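Local coordinates for protein bacteriophage virulence determinant (Salmonella enterica subsp. enterica serovar Typhimurium str. 14028S, PDB 6GGR) that probably acts as a secreted zinc metalloprotease of the PipA family, one of the Salmonella effectors that cleave NF-kappaB proteins in host cells, at residues G31-D36 and R89-Y94; G54-D59 and V132-L137; S85-R90 and N192-E197; E113-T118 and R162-Q167. All blocks are in the same frame, centred on the assembly; numbering follows the deposited sequence.

Contact 1 (G31-D36 and R89-Y94); sequences GLATDD and RRLMNY
Asp35 O is held by one hydrogen bond and one CA-H...O contact, both from helix 86-100. Asn93 ND2 donates the nearly straight hydrogen bond, 2.7 Å to Asp35 O, and the CA-H of Arg90 points at the same oxygen in a softer contact, CA to Asp35 O 3.4 Å. The amide of Asn93 holds Asp35 O in its own plane but approaches from above the carbonyl plane, not along a lone pair. ND2 also donates to Lys37 O, and OD1 meets the hydroxyl of Tyr82, so both polar ends of the amide are held.

Two arginines extend this pattern along loop 31-36, each chain bending at chi3. The hydrogen bond from Arg90 NH1 to Ala33 O, 2.8 Å, is bent (143°) but lies in the carbonyl plane. That from Arg89 NE to Asp36 O, also 2.8 Å, is straighter and comes from above the carbonyl plane, with the oxygen in the guanidinium plane. Arg90 NH1 also forms a salt bridge with Asp30, while the carboxylate of Asp35 pairs with Arg39. A water accepts from Asp35 N and donates to Arg90 O.

Small Ala33 lays its CB 3.4 Å from Tyr94 CD2, near the ring plane; Leu32 runs alongside Tyr94.

The carbonyls of Ala33, Asp35 and Asp36 thus get donors from helix side chains: long arginines with several N-H groups, and a short asparagine whose amide both donates and accepts.

Contact 2 (G54-D59 and V132-L137); sequences GGMDPD and VIALNL
Met56 CG stands anti to the carbonyl carbon (chi1 -66°), and the chain bends at chi2 (-73°), so that its tip swings onto strand 132-135 although its CB does not start in that direction. Val132 answers with CG1 anti to its backbone N and CG2 anti to its carbonyl carbon, a fork that meets the loop with both branches. The strand is the middle one of a three-stranded mixed sheet, parallel to 107-111 and antiparallel to 116-117, and residues 54-56 pack against Val132 and Ala134 on one face.

Met56 and Val132 cross obliquely. The terminal CE of Met56 lies 4.0 Å from Val132 CG1 and 3.8 Å from Ala134 CB, two residues along and on the same face. A flexible thioether suits this place, since it can settle across a branched side chain and a small one together. Ile133, between them, points to the opposite face, where it touches helix 160-173.

The fork of Val132 also packs on backbone. CG1 is 3.5 Å from Gly54 O, and CG2 is 3.6 Å from Gly55 O. The first glycine takes a backbone conformation easily reached only without a CB, and pairs through its backbone with Leu109 of the edge strand. Gly55 O accepts from Arg130 NH1, so this buried carbonyl has a polar partner despite its apolar neighbour.

Beyond Met56, which also packs on an aromatic side chain of another protein chain, the loop turns by an Asx turn: Asp59 N donates to Asp57 OD1 at 3.2 Å, from well above the carboxylate plane.

Contact 3 (S85-R90 and N192-E197); sequences SGTFRR and NIILKE
Glu197 reaches out from the last turn of helix 186-197, extended beyond CG, and crosses the side chain of Thr87 at about a right angle, so that its carboxylate faces the N-terminal end of helix 86-100. This is a helix-to-helix contact built on an N-cap. Ser85 follows directly on helix 64-84 and caps the next, its OG, anti to its own backbone N, accepting from Phe88 N.

The two carboxylate oxygens share the work. OE2 of Glu197 receives the hydroxyl of Thr87, OG1 to OE2 2.6 Å, from above the carboxylate plane. OE1 accepts from Thr87 N at 2.9 Å, although OE1 and Ser85 OG are modelled too near each other and their exact places are less certain. Threonine fits here because one residue offers both a backbone N-H of the first turn and a hydroxyl beside it. The end of a helix where N-H groups point outward would be expected to favour the charged form of Glu197.

The short helical segments approach to 8.8 Å between axes, their directions 130° apart. Next to the polar grip the packing turns apolar, with Ile194 running obliquely across both Thr87 and Phe88. Thr87 places CG2 anti to its backbone N, 3.9 Å from Ile194 CG1, while its OG1 faces the carboxylate. Phe88, its CG anti to the backbone N, carries its ring away toward helices 64-84 and 160-173. Ile194 packs against Phe88, its CG2 lying 3.9 Å from Phe88 CB and its CD1 reaching the edge of the ring, 4.0 Å from Phe88 CD1.

Contact 4 (E113-T118 and R162-Q167); sequences ENFGTT and RSFIHQ. Unlike the reference sequence in segment 162-167: Gln167 (reference Glu).
The ring of Phe115 has Ser163 CB over one face, in a CH-pi contact 3.7 Å from CB to the ring centroid and 20° off the normal. At its edge comes Phe164, whose CD1 lies 3.9 Å from Phe115 CE1. The amide of Gln167 is turned almost parallel to this ring, the planes 17° apart, while the two side chains cross at about a right angle; the CG of Gln167 approaches Phe115 CD1 to 3.9 Å.

Small Ser163 suits its position: CB sits over the aromatic face while OG is taken up by Asp139, by the backbone of Asp159 and by a basic side chain of another protein chain.

Helix 160-173 carries the sequence HQVVH, which matches the zincin HExxH motif except for Gln167, where the reference sequence has Glu. Zinc is bound by His166, His170 and Asp177 in this protein, though no metal occupies this chain here. Strand 116-117 runs along the edge of the sheet beside this helix, and Thr117 makes backbone hydrogen bonds to another protein chain, consistent with a substrate bound along the edge strand as in other zincins.

The end of the Gln167 side chain lies against the backbone of Gly116. Beside it Thr117 packs its CG2 3.6 Å from Gln167 CB and 3.2 Å from Gln167 O, and the same side chain comes within about 3 Å of that of His170.

Contacts 2, 3 and 4 are buried, whereas contact 1 is only partly so. In contact 1 arginine and asparagine side chains hold loop carbonyls; contact 2, about equally far from the chain centre, joins its segments by van der Waals packing alone. Contact 3 mixes the two styles, and contact 4 is aromatic and CH-pi packing on the zinc-binding helix. Contacts 1 and 3 share helix 86-100, including Arg89 and Arg90, and Leu91 touches Ile194 between them. Contacts 2 and 4 use neighbouring strands of one sheet, and the centres of the two contacts are about 10 Å apart. Contact 4, nearest the chain centre, meets contact 3 where Asn192 OD1 faces Arg162 NH1. Contacts 1 and 2 lie on opposite sides of that centre.

Contact 1 (G31-D36 and R89-Y94)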
# COMPACT_ATOMS: atom_id res chain seq x y z
N GLY B 31 -17.62 -17.05 -14.04
CA GLY B 31 -18.65 -18.07 -14.01
C GLY B 31 -19.86 -17.67 -13.20
O GLY B 31 -20.93 -18.28 -13.34
N LEU B 32 -19.73 -16.66 -12.34
CA LEU B 32 -20.81 -16.19 -11.49
C LEU B 32 -21.34 -14.83 -11.90
O LEU B 32 -22.55 -14.60 -11.85
CB LEU B 32 -20.32 -16.15 -10.04
CG LEU B 32 -19.53 -17.33 -9.47
CD1 LEU B 32 -19.25 -17.08 -7.99
CD2 LEU B 32 -20.26 -18.64 -9.67
N ALA B 33 -20.47 -13.90 -12.32
CA ALA B 33 -20.88 -12.60 -12.85
C ALA B 33 -21.02 -12.72 -14.36
O ALA B 33 -20.02 -12.64 -15.09
CB ALA B 33 -19.87 -11.51 -12.50
N THR B 34 -22.25 -12.91 -14.84
CA THR B 34 -22.49 -13.11 -16.27
C THR B 34 -23.42 -12.08 -16.89
O THR B 34 -23.56 -12.08 -18.12
CB THR B 34 -23.06 -14.51 -16.53
OG1 THR B 34 -24.11 -14.79 -15.59
CG2 THR B 34 -21.97 -15.57 -16.40
N ASP B 35 -24.04 -11.21 -16.11
CA ASP B 35 -25.01 -10.24 -16.63
C ASP B 35 -24.26 -8.96 -16.99
O ASP B 35 -24.03 -8.10 -16.14
CB ASP B 35 -26.11 -9.98 -15.61
CG ASP B 35 -27.21 -9.08 -16.15
OD1 ASP B 35 -27.04 -8.54 -17.26
OD2 ASP B 35 -28.24 -8.93 -15.46
N ASP B 36 -23.90 -8.82 -18.27
CA ASP B 36 -23.19 -7.65 -18.75
C ASP B 36 -24.12 -6.57 -19.28
O ASP B 36 -23.66 -5.64 -19.96
CB ASP B 36 -22.17 -8.05 -19.83
CG ASP B 36 -22.82 -8.60 -21.09
OD1 ASP B 36 -24.07 -8.61 -21.18
OD2 ASP B 36 -22.08 -9.04 -21.99
N ARG B 89 -19.74 -3.85 -16.10
CA ARG B 89 -21.17 -4.04 -15.89
C ARG B 89 -21.46 -5.39 -15.23
O ARG B 89 -22.39 -5.50 -14.43
CB ARG B 89 -21.93 -3.91 -17.21
CG ARG B 89 -22.00 -2.48 -17.75
CD ARG B 89 -23.07 -2.32 -18.85
NE ARG B 89 -22.71 -2.98 -20.10
CZ ARG B 89 -21.94 -2.45 -21.05
NH1 ARG B 89 -21.42 -1.24 -20.89
NH2 ARG B 89 -21.68 -3.14 -22.16
N ARG B 90 -20.66 -6.42 -15.55
CA ARG B 90 -20.86 -7.73 -14.95
C ARG B 90 -20.56 -7.71 -13.46
O ARG B 90 -21.36 -8.17 -12.64
CB ARG B 90 -19.99 -8.77 -15.65
CG ARG B 90 -20.38 -9.04 -17.10
CD ARG B 90 -19.77 -10.34 -17.62
NE ARG B 90 -18.33 -10.24 -17.85
CZ ARG B 90 -17.39 -10.65 -17.00
NH1 ARG B 90 -17.72 -11.20 -15.83
NH2 ARG B 90 -16.11 -10.52 -17.31
N LEU B 91 -19.39 -7.18 -13.09
CA LEU B 91 -19.04 -7.10 -11.67
C LEU B 91 -20.05 -6.26 -10.91
O LEU B 91 -20.56 -6.68 -9.86
CB LEU B 91 -17.63 -6.54 -11.53
CG LEU B 91 -16.55 -7.27 -12.33
CD1 LEU B 91 -15.19 -6.65 -12.09
CD2 LEU B 91 -16.53 -8.76 -12.01
N MET B 92 -20.39 -5.08 -11.44
CA MET B 92 -21.32 -4.19 -10.76
C MET B 92 -22.71 -4.82 -10.65
O MET B 92 -23.32 -4.81 -9.58
CB MET B 92 -21.40 -2.86 -11.50
CG MET B 92 -22.33 -1.84 -10.85
SD MET B 92 -21.72 -1.31 -9.24
CE MET B 92 -23.23 -0.70 -8.49
N ASN B 93 -23.22 -5.36 -11.76
CA ASN B 93 -24.55 -5.97 -11.75
C ASN B 93 -24.62 -7.08 -10.71
O ASN B 93 -25.52 -7.09 -9.87
CB ASN B 93 -24.89 -6.51 -13.14
CG ASN B 93 -25.30 -5.43 -14.12
OD1 ASN B 93 -25.67 -4.32 -13.73
ND2 ASN B 93 -25.25 -5.75 -15.41
N TYR B 94 -23.69 -8.03 -10.78
CA TYR B 94 -23.66 -9.10 -9.79
C TYR B 94 -23.65 -8.53 -8.37
O TYR B 94 -24.49 -8.88 -7.54
CB TYR B 94 -22.43 -9.98 -10.03
CG TYR B 94 -22.36 -11.28 -9.24
CD1 TYR B 94 -23.16 -11.52 -8.13
CD2 TYR B 94 -21.47 -12.26 -9.60
CE1 TYR B 94 -23.06 -12.71 -7.43
CE2 TYR B 94 -21.37 -13.42 -8.92
CZ TYR B 94 -22.16 -13.65 -7.83
OH TYR B 94 -22.05 -14.84 -7.15
O HOH W 1 -23.40 -9.85 -13.47

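Contact 2 (G54-D59 and V132-L137)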
# COMPACT_ATOMS: atom_id res chain seq x y z
N GLY B 54 -16.43 7.26 6.12
CA GLY B 54 -15.95 6.36 7.15
C GLY B 54 -14.63 5.72 6.78
O GLY B 54 -14.49 5.13 5.70
N GLY B 55 -13.64 5.82 7.68
CA GLY B 55 -12.29 5.41 7.38
C GLY B 55 -11.97 4.01 7.88
O GLY B 55 -12.73 3.37 8.59
N MET B 56 -10.79 3.54 7.47
CA MET B 56 -10.29 2.25 7.93
C MET B 56 -10.29 2.16 9.45
O MET B 56 -10.52 1.08 10.01
CB MET B 56 -8.87 2.02 7.40
CG MET B 56 -8.80 1.87 5.90
SD MET B 56 -9.45 0.28 5.38
CE MET B 56 -9.41 0.47 3.59
N ASP B 57 -10.02 3.28 10.13
CA ASP B 57 -10.00 3.30 11.59
C ASP B 57 -11.31 3.86 12.11
O ASP B 57 -11.64 5.02 11.79
CB ASP B 57 -8.83 4.14 12.09
CG ASP B 57 -8.63 4.02 13.59
OD1 ASP B 57 -9.48 3.39 14.25
OD2 ASP B 57 -7.63 4.57 14.10
N PRO B 58 -12.09 3.11 12.88
CA PRO B 58 -13.32 3.69 13.46
C PRO B 58 -13.08 4.99 14.21
O PRO B 58 -13.80 5.97 14.00
CB PRO B 58 -13.83 2.58 14.38
CG PRO B 58 -13.28 1.33 13.82
CD PRO B 58 -11.95 1.68 13.22
N ASP B 59 -12.07 5.02 15.08
CA ASP B 59 -11.83 6.20 15.91
C ASP B 59 -11.58 7.44 15.05
O ASP B 59 -12.11 8.51 15.32
CB ASP B 59 -10.65 5.96 16.84
CG ASP B 59 -10.86 4.78 17.76
OD1 ASP B 59 -11.81 3.99 17.51
OD2 ASP B 59 -10.10 4.63 18.74
N VAL B 132 -15.11 -0.80 4.13
CA VAL B 132 -14.56 0.51 3.79
C VAL B 132 -13.90 0.46 2.42
O VAL B 132 -13.27 -0.54 2.06
CB VAL B 132 -13.54 0.98 4.84
CG1 VAL B 132 -12.90 2.30 4.40
CG2 VAL B 132 -14.21 1.14 6.20
N ILE B 133 -14.04 1.55 1.67
CA ILE B 133 -13.32 1.78 0.43
C ILE B 133 -12.56 3.09 0.61
O ILE B 133 -13.17 4.16 0.72
CB ILE B 133 -14.26 1.85 -0.79
CG1 ILE B 133 -14.80 0.46 -1.12
CG2 ILE B 133 -13.54 2.43 -2.01
CD1 ILE B 133 -16.02 0.48 -2.01
N ALA B 134 -11.23 3.01 0.65
CA ALA B 134 -10.38 4.18 0.88
C ALA B 134 -9.88 4.71 -0.46
O ALA B 134 -9.23 3.98 -1.22
CB ALA B 134 -9.21 3.83 1.80
N LEU B 135 -10.17 5.98 -0.74
CA LEU B 135 -9.76 6.63 -1.97
C LEU B 135 -9.24 8.02 -1.66
O LEU B 135 -9.66 8.65 -0.68
CB LEU B 135 -10.91 6.72 -2.98
CG LEU B 135 -11.62 5.40 -3.32
CD1 LEU B 135 -12.90 5.67 -4.08
CD2 LEU B 135 -10.71 4.48 -4.11
N ASN B 136 -8.34 8.51 -2.50
CA ASN B 136 -7.81 9.86 -2.36
C ASN B 136 -7.47 10.40 -3.75
O ASN B 136 -7.37 9.65 -4.72
CB ASN B 136 -6.57 9.90 -1.46
CG ASN B 136 -5.38 9.19 -2.08
OD1 ASN B 136 -4.74 9.70 -2.99
ND2 ASN B 136 -5.09 7.99 -1.58
N LEU B 137 -7.28 11.72 -3.82
CA LEU B 137 -6.94 12.40 -5.06
C LEU B 137 -5.49 12.87 -5.07
O LEU B 137 -5.15 13.85 -5.73
CB LEU B 137 -7.89 13.58 -5.28
CG LEU B 137 -9.35 13.19 -5.45
CD1 LEU B 137 -10.27 14.37 -5.15
CD2 LEU B 137 -9.61 12.67 -6.86

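Contact 3 (S85-R90 and N192-E197)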
# COMPACT_ATOMS: atom_id res chain seq x y z
N SER B 85 -17.79 -0.18 -20.31
CA SER B 85 -17.24 -1.51 -20.11
C SER B 85 -18.23 -2.57 -19.76
O SER B 85 -18.80 -2.57 -18.73
CB SER B 85 -16.16 -1.49 -19.00
OG SER B 85 -15.62 -2.73 -18.77
N GLY B 86 -18.39 -3.53 -20.63
CA GLY B 86 -19.26 -4.65 -20.32
C GLY B 86 -18.71 -5.55 -19.24
O GLY B 86 -19.47 -6.16 -18.48
N THR B 87 -17.38 -5.65 -19.14
CA THR B 87 -16.79 -6.41 -18.04
C THR B 87 -17.14 -5.79 -16.70
O THR B 87 -17.50 -6.50 -15.75
CB THR B 87 -15.27 -6.48 -18.22
OG1 THR B 87 -14.96 -7.26 -19.39
CG2 THR B 87 -14.59 -7.12 -17.00
N PHE B 88 -17.06 -4.46 -16.60
CA PHE B 88 -17.41 -3.78 -15.35
C PHE B 88 -18.90 -3.90 -15.06
O PHE B 88 -19.30 -4.02 -13.89
CB PHE B 88 -16.99 -2.32 -15.41
CG PHE B 88 -17.39 -1.53 -14.20
CD1 PHE B 88 -16.55 -1.47 -13.10
CD2 PHE B 88 -18.60 -0.87 -14.15
CE1 PHE B 88 -16.92 -0.75 -11.98
CE2 PHE B 88 -18.97 -0.15 -13.04
CZ PHE B 88 -18.13 -0.09 -11.95
N ARG B 89 -19.74 -3.85 -16.10
CA ARG B 89 -21.17 -4.04 -15.89
C ARG B 89 -21.46 -5.39 -15.23
O ARG B 89 -22.39 -5.50 -14.43
CB ARG B 89 -21.93 -3.91 -17.21
CG ARG B 89 -22.00 -2.48 -17.75
CD ARG B 89 -23.07 -2.32 -18.85
NE ARG B 89 -22.71 -2.98 -20.10
CZ ARG B 89 -21.94 -2.45 -21.05
NH1 ARG B 89 -21.42 -1.24 -20.89
NH2 ARG B 89 -21.68 -3.14 -22.16
N ARG B 90 -20.66 -6.42 -15.55
CA ARG B 90 -20.86 -7.73 -14.95
C ARG B 90 -20.56 -7.71 -13.46
O ARG B 90 -21.36 -8.17 -12.64
CB ARG B 90 -19.99 -8.77 -15.65
CG ARG B 90 -20.38 -9.04 -17.10
CD ARG B 90 -19.77 -10.34 -17.62
NE ARG B 90 -18.33 -10.24 -17.85
CZ ARG B 90 -17.39 -10.65 -17.00
NH1 ARG B 90 -17.72 -11.20 -15.83
NH2 ARG B 90 -16.11 -10.52 -17.31
N ASN B 192 -7.20 -4.15 -15.70
CA ASN B 192 -6.64 -3.98 -17.04
C ASN B 192 -7.72 -4.03 -18.11
O ASN B 192 -7.74 -3.20 -19.03
CB ASN B 192 -5.59 -5.06 -17.32
CG ASN B 192 -4.28 -4.82 -16.58
OD1 ASN B 192 -4.03 -3.74 -16.05
ND2 ASN B 192 -3.43 -5.84 -16.56
N ILE B 193 -8.62 -5.01 -18.02
CA ILE B 193 -9.64 -5.20 -19.05
C ILE B 193 -10.64 -4.06 -19.04
O ILE B 193 -11.02 -3.54 -20.10
CB ILE B 193 -10.34 -6.55 -18.85
CG1 ILE B 193 -9.34 -7.70 -18.98
CG2 ILE B 193 -11.49 -6.72 -19.85
CD1 ILE B 193 -9.86 -9.04 -18.49
N ILE B 194 -11.11 -3.67 -17.85
CA ILE B 194 -12.09 -2.60 -17.74
C ILE B 194 -11.53 -1.31 -18.33
O ILE B 194 -12.19 -0.63 -19.13
CB ILE B 194 -12.49 -2.41 -16.26
CG1 ILE B 194 -13.23 -3.65 -15.77
CG2 ILE B 194 -13.36 -1.16 -16.08
CD1 ILE B 194 -13.40 -3.71 -14.26
N LEU B 195 -10.30 -0.96 -17.97
CA LEU B 195 -9.70 0.28 -18.45
C LEU B 195 -9.57 0.28 -19.97
O LEU B 195 -9.84 1.30 -20.62
CB LEU B 195 -8.34 0.50 -17.79
CG LEU B 195 -8.33 1.41 -16.56
CD1 LEU B 195 -9.22 0.85 -15.47
CD2 LEU B 195 -6.92 1.60 -16.05
N LYS B 196 -9.13 -0.83 -20.55
CA LYS B 196 -9.07 -0.90 -22.01
C LYS B 196 -10.46 -0.79 -22.62
O LYS B 196 -10.64 -0.17 -23.68
CB LYS B 196 -8.39 -2.19 -22.47
CG LYS B 196 -6.88 -2.21 -22.26
CD LYS B 196 -6.19 -1.10 -23.05
CE LYS B 196 -4.67 -1.23 -22.97
NZ LYS B 196 -3.97 -0.04 -23.55
N GLU B 197 -11.46 -1.40 -21.99
CA GLU B 197 -12.83 -1.26 -22.46
C GLU B 197 -13.34 0.17 -22.33
O GLU B 197 -14.25 0.56 -23.07
CB GLU B 197 -13.76 -2.21 -21.69
CG GLU B 197 -13.56 -3.69 -22.03
CD GLU B 197 -14.53 -4.60 -21.28
OE1 GLU B 197 -15.32 -4.10 -20.46
OE2 GLU B 197 -14.51 -5.83 -21.53

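Contact 4 (E113-T118 and R162-Q167)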
# COMPACT_ATOMS: atom_id res chain seq x y z
N GLU B 113 -7.90 8.96 2.25
CA GLU B 113 -7.06 7.96 2.91
C GLU B 113 -6.31 7.13 1.87
O GLU B 113 -6.62 7.15 0.68
CB GLU B 113 -7.92 7.06 3.81
CG GLU B 113 -8.75 7.82 4.83
CD GLU B 113 -7.89 8.58 5.82
OE1 GLU B 113 -6.78 8.10 6.15
OE2 GLU B 113 -8.31 9.67 6.26
N ASN B 114 -5.31 6.39 2.35
CA ASN B 114 -4.52 5.55 1.47
C ASN B 114 -5.43 4.57 0.74
O ASN B 114 -6.36 4.01 1.31
CB ASN B 114 -3.47 4.79 2.28
CG ASN B 114 -2.39 4.18 1.41
OD1 ASN B 114 -1.63 4.90 0.75
ND2 ASN B 114 -2.30 2.86 1.41
N PHE B 115 -5.15 4.37 -0.55
CA PHE B 115 -5.96 3.48 -1.37
C PHE B 115 -6.06 2.10 -0.74
O PHE B 115 -5.05 1.45 -0.46
CB PHE B 115 -5.35 3.38 -2.78
CG PHE B 115 -5.64 4.56 -3.66
CD1 PHE B 115 -6.92 4.79 -4.12
CD2 PHE B 115 -4.63 5.43 -4.03
CE1 PHE B 115 -7.19 5.88 -4.94
CE2 PHE B 115 -4.90 6.52 -4.85
CZ PHE B 115 -6.18 6.74 -5.30
N GLY B 116 -7.29 1.64 -0.53
CA GLY B 116 -7.50 0.32 0.04
C GLY B 116 -8.98 0.04 0.20
O GLY B 116 -9.82 0.93 0.14
N THR B 117 -9.27 -1.25 0.40
CA THR B 117 -10.63 -1.70 0.65
C THR B 117 -10.58 -2.94 1.52
O THR B 117 -9.68 -3.77 1.37
CB THR B 117 -11.39 -2.02 -0.65
OG1 THR B 117 -10.82 -3.18 -1.26
CG2 THR B 117 -11.32 -0.86 -1.62
N THR B 118 -11.55 -3.06 2.43
CA THR B 118 -11.59 -4.17 3.36
C THR B 118 -12.20 -5.39 2.68
O THR B 118 -13.37 -5.36 2.28
CB THR B 118 -12.41 -3.78 4.59
OG1 THR B 118 -13.73 -3.41 4.19
CG2 THR B 118 -11.77 -2.62 5.32
N ARG B 162 -7.26 4.23 -12.82
CA ARG B 162 -6.80 2.89 -12.47
C ARG B 162 -6.92 2.64 -10.97
O ARG B 162 -7.38 1.58 -10.54
CB ARG B 162 -5.35 2.68 -12.92
CG ARG B 162 -4.83 1.27 -12.66
CD ARG B 162 -3.47 1.01 -13.31
NE ARG B 162 -3.55 0.86 -14.76
CZ ARG B 162 -3.86 -0.27 -15.40
NH1 ARG B 162 -4.14 -1.38 -14.72
NH2 ARG B 162 -3.90 -0.31 -16.72
N SER B 163 -6.49 3.60 -10.15
CA SER B 163 -6.53 3.40 -8.70
C SER B 163 -7.96 3.23 -8.21
O SER B 163 -8.25 2.35 -7.39
CB SER B 163 -5.85 4.56 -7.99
OG SER B 163 -4.53 4.76 -8.47
N PHE B 164 -8.87 4.08 -8.69
CA PHE B 164 -10.27 3.99 -8.28
C PHE B 164 -10.88 2.66 -8.71
O PHE B 164 -11.54 1.98 -7.91
CB PHE B 164 -11.06 5.16 -8.88
CG PHE B 164 -11.03 6.40 -8.03
CD1 PHE B 164 -9.84 6.93 -7.58
CD2 PHE B 164 -12.21 7.05 -7.70
CE1 PHE B 164 -9.82 8.07 -6.80
CE2 PHE B 164 -12.20 8.19 -6.93
CZ PHE B 164 -11.00 8.71 -6.48
N ILE B 165 -10.66 2.26 -9.96
CA ILE B 165 -11.24 1.02 -10.46
C ILE B 165 -10.64 -0.18 -9.73
O ILE B 165 -11.35 -1.14 -9.40
CB ILE B 165 -11.03 0.91 -11.98
CG1 ILE B 165 -11.81 2.02 -12.71
CG2 ILE B 165 -11.44 -0.47 -12.50
CD1 ILE B 165 -13.31 2.00 -12.48
N HIS B 166 -9.34 -0.14 -9.47
CA HIS B 166 -8.70 -1.24 -8.75
C HIS B 166 -9.35 -1.45 -7.39
O HIS B 166 -9.67 -2.58 -7.01
CB HIS B 166 -7.20 -0.95 -8.60
CG HIS B 166 -6.44 -2.08 -7.97
ND1 HIS B 166 -5.62 -2.92 -8.70
CD2 HIS B 166 -6.38 -2.51 -6.69
CE1 HIS B 166 -5.08 -3.81 -7.89
NE2 HIS B 166 -5.52 -3.59 -6.66
N GLN B 167 -9.54 -0.37 -6.63
CA GLN B 167 -10.14 -0.50 -5.31
C GLN B 167 -11.61 -0.92 -5.41
O GLN B 167 -12.08 -1.73 -4.60
CB GLN B 167 -10.02 0.81 -4.53
CG GLN B 167 -8.60 1.26 -4.29
CD GLN B 167 -7.74 0.21 -3.61
OE1 GLN B 167 -8.25 -0.65 -2.88
NE2 GLN B 167 -6.44 0.27 -3.84